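Local coordinates for protein vacuolar aminopeptidase 1 (PDB 5JGF) that removes N-terminal amino acids, preferably neutral or hydrophobic ones, from peptides in the yeast vacuole, working as a zinc-dependent homododecamer, at residues N346-P351 with G431-S436; V364-I369 with T444-V449. All coordinates share one frame; numbering follows the deposited sequence.

Contact 1: N346-P351 with G431-S436; sequences NHLYNP and GIAQLS
Leu348 lies against the backbone that runs from Ala433 to Gln434, with its CG 3.5 Å from Ala433 C. CD2 of this leucine rests on Ala433 CB while CD1 turns to Gln434 CA, so the branched end straddles the chain, and the small alanine lets it settle this closely. Leu435 adds a second apolar patch: its CD2 meets Leu348 CB at 4.0 Å and also touches Tyr349 O. The packing is equally close at Asn346, whose OD1 is 3.1 Å from Ala433 CA. Its CG stands between the backbone N and the carbonyl carbon (chi1 33°), and the ND2 branch lies beside Gly431 N, 3.6 Å away. ND2 then bonds to Ser372 OG and Thr370 O on strand 369-372, which flanks strand 426-434 on its other side. An alanine in place of Asn346 would probably leave those two oxygens without this donor and open a gap beside Ala433 CB.

The backbones pair as parallel neighbours in the mixed sheet of the M18 metallopeptidase, at the C-terminal ends of strands 339-347 and 426-434. Gln434 N gives to Asn346 O at 2.9 Å, and Leu348 N gives almost straight (176°) to Gln434 O, so the two bonds flank His347.

The looser side is bridged by two waters. One, beside the paired backbones, lies in plane at the edge of the His347 ring, 2.8 Å from ND1, and donates to Gln434 O; by similarity this histidine binds substrate. The second, further on, accepts from Asn350 ND2 and from Ser436 N, at 2.9 Å from the latter. Asn350 OD1 accepts from Asn352 N, whereas ND2 also reaches Pro164 O of a second subunit, which likewise brings Phe170 to the His347 ring.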
ATOM      1  N   ASN D 346     -31.035 -23.243 -14.822  1.00 12.05           N
ATOM      2  CA  ASN D 346     -30.355 -22.929 -13.577  1.00 12.91           C
ATOM      3  C   ASN D 346     -29.013 -23.657 -13.595  1.00 13.13           C
ATOM      4  O   ASN D 346     -28.630 -24.233 -14.617  1.00 12.63           O
ATOM      5  CB  ASN D 346     -31.194 -23.297 -12.343  1.00 14.14           C
ATOM      6  CG  ASN D 346     -32.065 -24.508 -12.563  1.00 16.83           C
ATOM      7  OD1 ASN D 346     -31.632 -25.500 -13.134  1.00 17.34           O
ATOM      8  ND2 ASN D 346     -33.306 -24.437 -12.085  1.00 18.20           N
ATOM      9  N   HIS D 347     -28.307 -23.657 -12.474  1.00 12.37           N
ATOM     10  CA  HIS D 347     -26.965 -24.226 -12.444  1.00 12.48           C
ATOM     11  C   HIS D 347     -26.729 -25.659 -12.004  1.00 12.02           C
ATOM     12  O   HIS D 347     -27.041 -26.034 -10.876  1.00 11.82           O
ATOM     13  CB  HIS D 347     -26.070 -23.324 -11.591  1.00 11.29           C
ATOM     14  CG  HIS D 347     -26.131 -21.879 -11.971  1.00 13.35           C
ATOM     15  ND1 HIS D 347     -25.515 -21.378 -13.098  1.00 13.78           N
ATOM     16  CD2 HIS D 347     -26.744 -20.826 -11.378  1.00 15.73           C
ATOM     17  CE1 HIS D 347     -25.743 -20.080 -13.183  1.00 14.71           C
ATOM     18  NE2 HIS D 347     -26.488 -19.720 -12.152  1.00 15.45           N
ATOM     19  N   LEU D 348     -26.146 -26.450 -12.900  1.00 11.95           N
ATOM     20  CA  LEU D 348     -25.785 -27.820 -12.569  1.00 12.20           C
ATOM     21  C   LEU D 348     -24.573 -27.724 -11.651  1.00 13.84           C
ATOM     22  O   LEU D 348     -23.759 -26.809 -11.780  1.00 12.09           O
ATOM     23  CB  LEU D 348     -25.359 -28.599 -13.815  1.00 13.46           C
ATOM     24  CG  LEU D 348     -26.401 -29.345 -14.641  1.00 14.96           C
ATOM     25  CD1 LEU D 348     -25.719 -29.966 -15.861  1.00 12.05           C
ATOM     26  CD2 LEU D 348     -27.053 -30.427 -13.785  1.00 12.89           C
ATOM     27  N   TYR D 349     -24.456 -28.666 -10.728  1.00 12.89           N
ATOM     28  CA  TYR D 349     -23.313 -28.704  -9.832  1.00 14.41           C
ATOM     29  C   TYR D 349     -22.051 -28.833 -10.687  1.00 13.65           C
ATOM     30  O   TYR D 349     -21.984 -29.692 -11.564  1.00 13.03           O
ATOM     31  CB  TYR D 349     -23.418 -29.926  -8.922  1.00 13.59           C
ATOM     32  CG  TYR D 349     -22.262 -30.092  -7.962  1.00 14.15           C
ATOM     33  CD1 TYR D 349     -22.145 -29.283  -6.833  1.00 16.51           C
ATOM     34  CD2 TYR D 349     -21.291 -31.071  -8.174  1.00 15.00           C
ATOM     35  CE1 TYR D 349     -21.088 -29.448  -5.931  1.00 18.03           C
ATOM     36  CE2 TYR D 349     -20.231 -31.243  -7.281  1.00 17.13           C
ATOM     37  CZ  TYR D 349     -20.139 -30.429  -6.163  1.00 17.62           C
ATOM     38  OH  TYR D 349     -19.103 -30.599  -5.273  1.00 21.08           O
ATOM     39  N   ASN D 350     -21.065 -27.970 -10.450  1.00 14.14           N
ATOM     40  CA  ASN D 350     -19.796 -28.052 -11.181  1.00 13.09           C
ATOM     41  C   ASN D 350     -18.828 -28.620 -10.144  1.00 13.02           C
ATOM     42  O   ASN D 350     -18.473 -27.935  -9.186  1.00 13.01           O
ATOM     43  CB  ASN D 350     -19.321 -26.667 -11.633  1.00 11.26           C
ATOM     44  CG  ASN D 350     -18.049 -26.735 -12.461  1.00 12.19           C
ATOM     45  OD1 ASN D 350     -17.164 -27.545 -12.183  1.00 10.37           O
ATOM     46  ND2 ASN D 350     -17.946 -25.880 -13.476  1.00 12.33           N
ATOM     47  N   PRO D 351     -18.391 -29.877 -10.323  1.00 13.29           N
ATOM     48  CA  PRO D 351     -17.474 -30.531  -9.383  1.00 13.61           C
ATOM     49  C   PRO D 351     -16.145 -29.845  -9.099  1.00 13.83           C
ATOM     50  O   PRO D 351     -15.512 -30.125  -8.081  1.00 14.63           O
ATOM     51  CB  PRO D 351     -17.296 -31.923  -9.993  1.00 13.41           C
ATOM     52  CG  PRO D 351     -17.387 -31.653 -11.461  1.00 13.95           C
ATOM     53  CD  PRO D 351     -18.564 -30.697 -11.538  1.00 12.71           C
ATOM     54  N   GLY D 431     -36.333 -24.902 -14.056  1.00 12.13           N
ATOM     55  CA  GLY D 431     -35.748 -25.042 -15.370  1.00 13.58           C
ATOM     56  C   GLY D 431     -34.844 -26.241 -15.467  1.00 13.41           C
ATOM     57  O   GLY D 431     -34.684 -26.991 -14.505  1.00 13.16           O
ATOM     58  N   ILE D 432     -34.274 -26.432 -16.648  1.00 11.33           N
ATOM     59  CA  ILE D 432     -33.356 -27.528 -16.889  1.00 13.00           C
ATOM     60  C   ILE D 432     -31.991 -26.960 -16.520  1.00 13.66           C
ATOM     61  O   ILE D 432     -31.602 -25.906 -17.022  1.00 13.75           O
ATOM     62  CB  ILE D 432     -33.377 -27.940 -18.377  1.00 13.44           C
ATOM     63  CG1 ILE D 432     -34.792 -28.395 -18.761  1.00 14.05           C
ATOM     64  CG2 ILE D 432     -32.362 -29.053 -18.631  1.00 12.50           C
ATOM     65  CD1 ILE D 432     -34.984 -28.670 -20.249  1.00 15.25           C
ATOM     66  N   ALA D 433     -31.283 -27.643 -15.628  1.00 13.40           N
ATOM     67  CA  ALA D 433     -29.976 -27.180 -15.183  1.00 13.24           C
ATOM     68  C   ALA D 433     -28.894 -27.417 -16.225  1.00 12.36           C
ATOM     69  O   ALA D 433     -28.955 -28.373 -16.997  1.00 13.31           O
ATOM     70  CB  ALA D 433     -29.599 -27.868 -13.873  1.00 12.08           C
ATOM     71  N   GLN D 434     -27.900 -26.536 -16.243  1.00 12.18           N
ATOM     72  CA  GLN D 434     -26.794 -26.660 -17.179  1.00 12.68           C
ATOM     73  C   GLN D 434     -25.493 -26.205 -16.538  1.00 12.69           C
ATOM     74  O   GLN D 434     -25.488 -25.511 -15.521  1.00 12.46           O
ATOM     75  CB  GLN D 434     -27.039 -25.811 -18.432  1.00 12.75           C
ATOM     76  CG  GLN D 434     -27.148 -24.318 -18.150  1.00 12.60           C
ATOM     77  CD  GLN D 434     -26.930 -23.476 -19.389  1.00 16.10           C
ATOM     78  OE1 GLN D 434     -25.792 -23.276 -19.833  1.00 16.52           O
ATOM     79  NE2 GLN D 434     -28.017 -22.984 -19.965  1.00 12.11           N
ATOM     80  N   LEU D 435     -24.387 -26.611 -17.146  1.00 12.39           N
ATOM     81  CA  LEU D 435     -23.065 -26.216 -16.684  1.00 12.39           C
ATOM     82  C   LEU D 435     -22.658 -25.028 -17.537  1.00 11.99           C
ATOM     83  O   LEU D 435     -23.188 -24.835 -18.632  1.00 11.70           O
ATOM     84  CB  LEU D 435     -22.050 -27.336 -16.921  1.00 11.98           C
ATOM     85  CG  LEU D 435     -22.016 -28.539 -15.980  1.00 11.36           C
ATOM     86  CD1 LEU D 435     -21.111 -29.614 -16.573  1.00 12.52           C
ATOM     87  CD2 LEU D 435     -21.512 -28.100 -14.613  1.00 12.54           C
ATOM     88  N   SER D 436     -21.735 -24.225 -17.022  1.00 11.23           N
ATOM     89  CA  SER D 436     -21.187 -23.103 -17.772  1.00 12.45           C
ATOM     90  C   SER D 436     -22.191 -22.131 -18.378  1.00 12.22           C
ATOM     91  O   SER D 436     -22.052 -21.741 -19.539  1.00 11.11           O
ATOM     92  CB  SER D 436     -20.292 -23.651 -18.889  1.00 13.60           C
ATOM     93  OG  SER D 436     -19.415 -24.655 -18.395  1.00 15.62           O
TER
HETATM   94  O   HOH W   1     -24.049 -23.042 -14.833  1.00 11.89           O
HETATM   95  O   HOH W   2     -20.448 -24.512 -14.495  1.00 16.76           O

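Contact 2: V364-I369 with T444-V449; sequences VPNVGI and TGSKDV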
ATOM      1  N   VAL D 364     -28.055 -32.333 -10.524  1.00 12.54           N
ATOM      2  CA  VAL D 364     -27.059 -33.106 -11.245  1.00 13.19           C
ATOM      3  C   VAL D 364     -27.676 -33.451 -12.596  1.00 13.21           C
ATOM      4  O   VAL D 364     -28.879 -33.281 -12.796  1.00 12.60           O
ATOM      5  CB  VAL D 364     -26.662 -34.385 -10.477  1.00 14.69           C
ATOM      6  CG1 VAL D 364     -26.028 -33.996  -9.141  1.00 13.09           C
ATOM      7  CG2 VAL D 364     -27.878 -35.274 -10.251  1.00 15.24           C
ATOM      8  N   PRO D 365     -26.865 -33.936 -13.543  1.00 13.45           N
ATOM      9  CA  PRO D 365     -27.376 -34.280 -14.873  1.00 13.66           C
ATOM     10  C   PRO D 365     -28.300 -35.492 -14.982  1.00 14.22           C
ATOM     11  O   PRO D 365     -28.229 -36.423 -14.184  1.00 12.84           O
ATOM     12  CB  PRO D 365     -26.101 -34.496 -15.693  1.00 15.39           C
ATOM     13  CG  PRO D 365     -25.023 -33.772 -14.907  1.00 15.32           C
ATOM     14  CD  PRO D 365     -25.400 -34.071 -13.493  1.00 13.36           C
ATOM     15  N   ASN D 366     -29.160 -35.447 -15.994  1.00 12.88           N
ATOM     16  CA  ASN D 366     -30.072 -36.535 -16.335  1.00 13.65           C
ATOM     17  C   ASN D 366     -31.016 -37.076 -15.269  1.00 14.60           C
ATOM     18  O   ASN D 366     -31.318 -38.273 -15.246  1.00 14.70           O
ATOM     19  CB  ASN D 366     -29.244 -37.680 -16.924  1.00 13.49           C
ATOM     20  CG  ASN D 366     -28.330 -37.204 -18.038  1.00 13.59           C
ATOM     21  OD1 ASN D 366     -28.770 -36.519 -18.960  1.00 14.80           O
ATOM     22  ND2 ASN D 366     -27.054 -37.560 -17.957  1.00 12.37           N
ATOM     23  N   VAL D 367     -31.504 -36.199 -14.403  1.00 13.38           N
ATOM     24  CA  VAL D 367     -32.427 -36.610 -13.354  1.00 14.91           C
ATOM     25  C   VAL D 367     -33.810 -36.010 -13.576  1.00 15.83           C
ATOM     26  O   VAL D 367     -34.808 -36.727 -13.610  1.00 15.44           O
ATOM     27  CB  VAL D 367     -31.906 -36.192 -11.966  1.00 15.15           C
ATOM     28  CG1 VAL D 367     -32.979 -36.419 -10.908  1.00 16.14           C
ATOM     29  CG2 VAL D 367     -30.656 -36.999 -11.630  1.00 14.57           C
ATOM     30  N   GLY D 368     -33.867 -34.691 -13.732  1.00 14.82           N
ATOM     31  CA  GLY D 368     -35.146 -34.042 -13.944  1.00 14.79           C
ATOM     32  C   GLY D 368     -35.088 -32.536 -13.792  1.00 15.56           C
ATOM     33  O   GLY D 368     -34.017 -31.958 -13.609  1.00 14.11           O
ATOM     34  N   ILE D 369     -36.255 -31.905 -13.858  1.00 15.03           N
ATOM     35  CA  ILE D 369     -36.369 -30.458 -13.742  1.00 15.01           C
ATOM     36  C   ILE D 369     -35.806 -29.981 -12.404  1.00 14.84           C
ATOM     37  O   ILE D 369     -35.830 -30.711 -11.413  1.00 14.78           O
ATOM     38  CB  ILE D 369     -37.856 -30.020 -13.873  1.00 16.20           C
ATOM     39  CG1 ILE D 369     -37.943 -28.570 -14.355  1.00 16.53           C
ATOM     40  CG2 ILE D 369     -38.581 -30.199 -12.536  1.00 16.24           C
ATOM     41  CD1 ILE D 369     -37.563 -28.389 -15.819  1.00 16.26           C
ATOM     42  N   THR D 444     -25.160 -29.706 -20.736  1.00 12.02           N
ATOM     43  CA  THR D 444     -26.232 -30.205 -19.889  1.00 12.08           C
ATOM     44  C   THR D 444     -26.247 -31.721 -20.079  1.00 12.39           C
ATOM     45  O   THR D 444     -25.395 -32.260 -20.785  1.00 10.42           O
ATOM     46  CB  THR D 444     -27.604 -29.580 -20.277  1.00 12.76           C
ATOM     47  OG1 THR D 444     -28.603 -29.996 -19.337  1.00 13.17           O
ATOM     48  CG2 THR D 444     -28.015 -29.994 -21.683  1.00 14.20           C
ATOM     49  N   GLY D 445     -27.179 -32.412 -19.432  1.00 12.58           N
ATOM     50  CA  GLY D 445     -27.236 -33.853 -19.588  1.00 12.94           C
ATOM     51  C   GLY D 445     -27.848 -34.206 -20.932  1.00 14.27           C
ATOM     52  O   GLY D 445     -28.726 -33.499 -21.419  1.00 13.07           O
ATOM     53  N   SER D 446     -27.390 -35.298 -21.539  1.00 14.60           N
ATOM     54  CA  SER D 446     -27.939 -35.715 -22.830  1.00 14.97           C
ATOM     55  C   SER D 446     -29.410 -36.148 -22.719  1.00 16.17           C
ATOM     56  O   SER D 446     -30.132 -36.148 -23.715  1.00 16.27           O
ATOM     57  CB  SER D 446     -27.099 -36.849 -23.421  1.00 16.16           C
ATOM     58  OG  SER D 446     -27.013 -37.945 -22.526  1.00 18.13           O
ATOM     59  N   LYS D 447     -29.848 -36.515 -21.517  1.00 15.58           N
ATOM     60  CA  LYS D 447     -31.240 -36.918 -21.284  1.00 16.47           C
ATOM     61  C   LYS D 447     -32.126 -35.758 -20.817  1.00 17.50           C
ATOM     62  O   LYS D 447     -33.354 -35.869 -20.791  1.00 16.50           O
ATOM     63  CB  LYS D 447     -31.319 -38.012 -20.204  1.00 17.98           C
ATOM     64  CG  LYS D 447     -31.003 -39.434 -20.631  1.00 21.28           C
ATOM     65  CD  LYS D 447     -31.547 -40.437 -19.600  1.00 23.00           C
ATOM     66  CE  LYS D 447     -33.060 -40.269 -19.417  1.00 23.58           C
ATOM     67  NZ  LYS D 447     -33.644 -41.372 -18.599  1.00 26.78           N
ATOM     68  N   ASP D 448     -31.508 -34.646 -20.441  1.00 14.77           N
ATOM     69  CA  ASP D 448     -32.263 -33.514 -19.919  1.00 15.62           C
ATOM     70  C   ASP D 448     -33.265 -32.818 -20.833  1.00 13.03           C
ATOM     71  O   ASP D 448     -34.285 -32.318 -20.360  1.00 14.24           O
ATOM     72  CB  ASP D 448     -31.294 -32.510 -19.287  1.00 14.99           C
ATOM     73  CG  ASP D 448     -30.795 -32.988 -17.932  1.00 17.06           C
ATOM     74  OD1 ASP D 448     -29.574 -32.947 -17.670  1.00 17.11           O
ATOM     75  OD2 ASP D 448     -31.640 -33.418 -17.121  1.00 17.92           O
ATOM     76  N   VAL D 449     -33.006 -32.782 -22.134  1.00 14.09           N
ATOM     77  CA  VAL D 449     -33.972 -32.169 -23.041  1.00 15.76           C
ATOM     78  C   VAL D 449     -35.258 -32.998 -22.941  1.00 14.63           C
ATOM     79  O   VAL D 449     -36.350 -32.459 -22.749  1.00 14.95           O
ATOM     80  CB  VAL D 449     -33.475 -32.186 -24.506  1.00 16.73           C
ATOM     81  CG1 VAL D 449     -34.570 -31.674 -25.433  1.00 19.10           C
ATOM     82  CG2 VAL D 449     -32.228 -31.319 -24.642  1.00 16.33           C
TER
HETATM   83  O   HOH W   3     -31.187 -33.342 -14.542  1.00 11.67           O
HETATM   84  O   HOH W   4     -33.319 -40.378 -16.050  1.00 44.63           O
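Asn366 and Asp448 meet through a backbone N-H and a carboxylate: Asn366 N gives to Asp448 OD1 at 3.0 Å, nearly straight. It arrives on the syn side of the oxygen, 35° out of the carboxylate plane. The asparagine side chain returns a bond of its own, OD1 accepting from Lys447 N at 2.8 Å. Chi1 (-51°) sets its CG anti to the carbonyl carbon, beside the backbone N, and with chi2 near -50° OD1 comes to Lys447 N. There the asparagine crosses the lysine side chain at about a right angle, with OD1 3.2 Å from Lys447 CB. OD1 also comes within 3.1 Å of Gly445 CA; a CB on that residue would collide with it, which explains why glycine fits. Asparagine in turn suits a backbone with positive phi and psi, a conformation it tolerates better than most residues.

The next shell holds these groups in place. Asp448 N gives to Gly445 O, while Asp448 OD1 takes a weak bond from Gly445 N, so the aspartate is tied to the end of the strand by its backbone and more weakly by its side chain. A water 2.6 Å from Asp448 OD2 accepts from Val367 N, extending the carboxylate's hold on the loop. On the more exposed side, at Lys447, another water donates to Asn366 O and accepts from Lys447 NZ at 2.8 Å, and the lysine also makes a cation-pi contact with Tyr8. Farther out, Asn366 ND2 bonds to His254 O and Ser446 OG to Lys253 O, both in the turn between strands 247-249 and 255-258. The whole is a strand-turn-helix junction: strand 442-445, at an edge of a three-stranded antiparallel sheet, passes into the C-terminal helix and is joined there to the loop that leads into strand 369-372 of the mixed sheet.

From the N terminus the chain reaches 346-351 at the end of strand 339-347, then 364-369 in the loop before strand 369-372. It passes helices 383-396 and 416-423, comes back along strand 426-434 to 431-436, and turns through strand 442-445 into 444-449. Contact 1 closes the loop from the first segment to the third and contact 2 that from the second to the fourth, so the two loops cross. Leu348 packs on Pro365, and Ala433 O probably accepts from Thr444 OG1. Contact 1 pairs two strands inside the mixed sheet; contact 2 ties the loop before strand 369-372 to the small antiparallel sheet and the C-terminal helix. Both meet the second subunit.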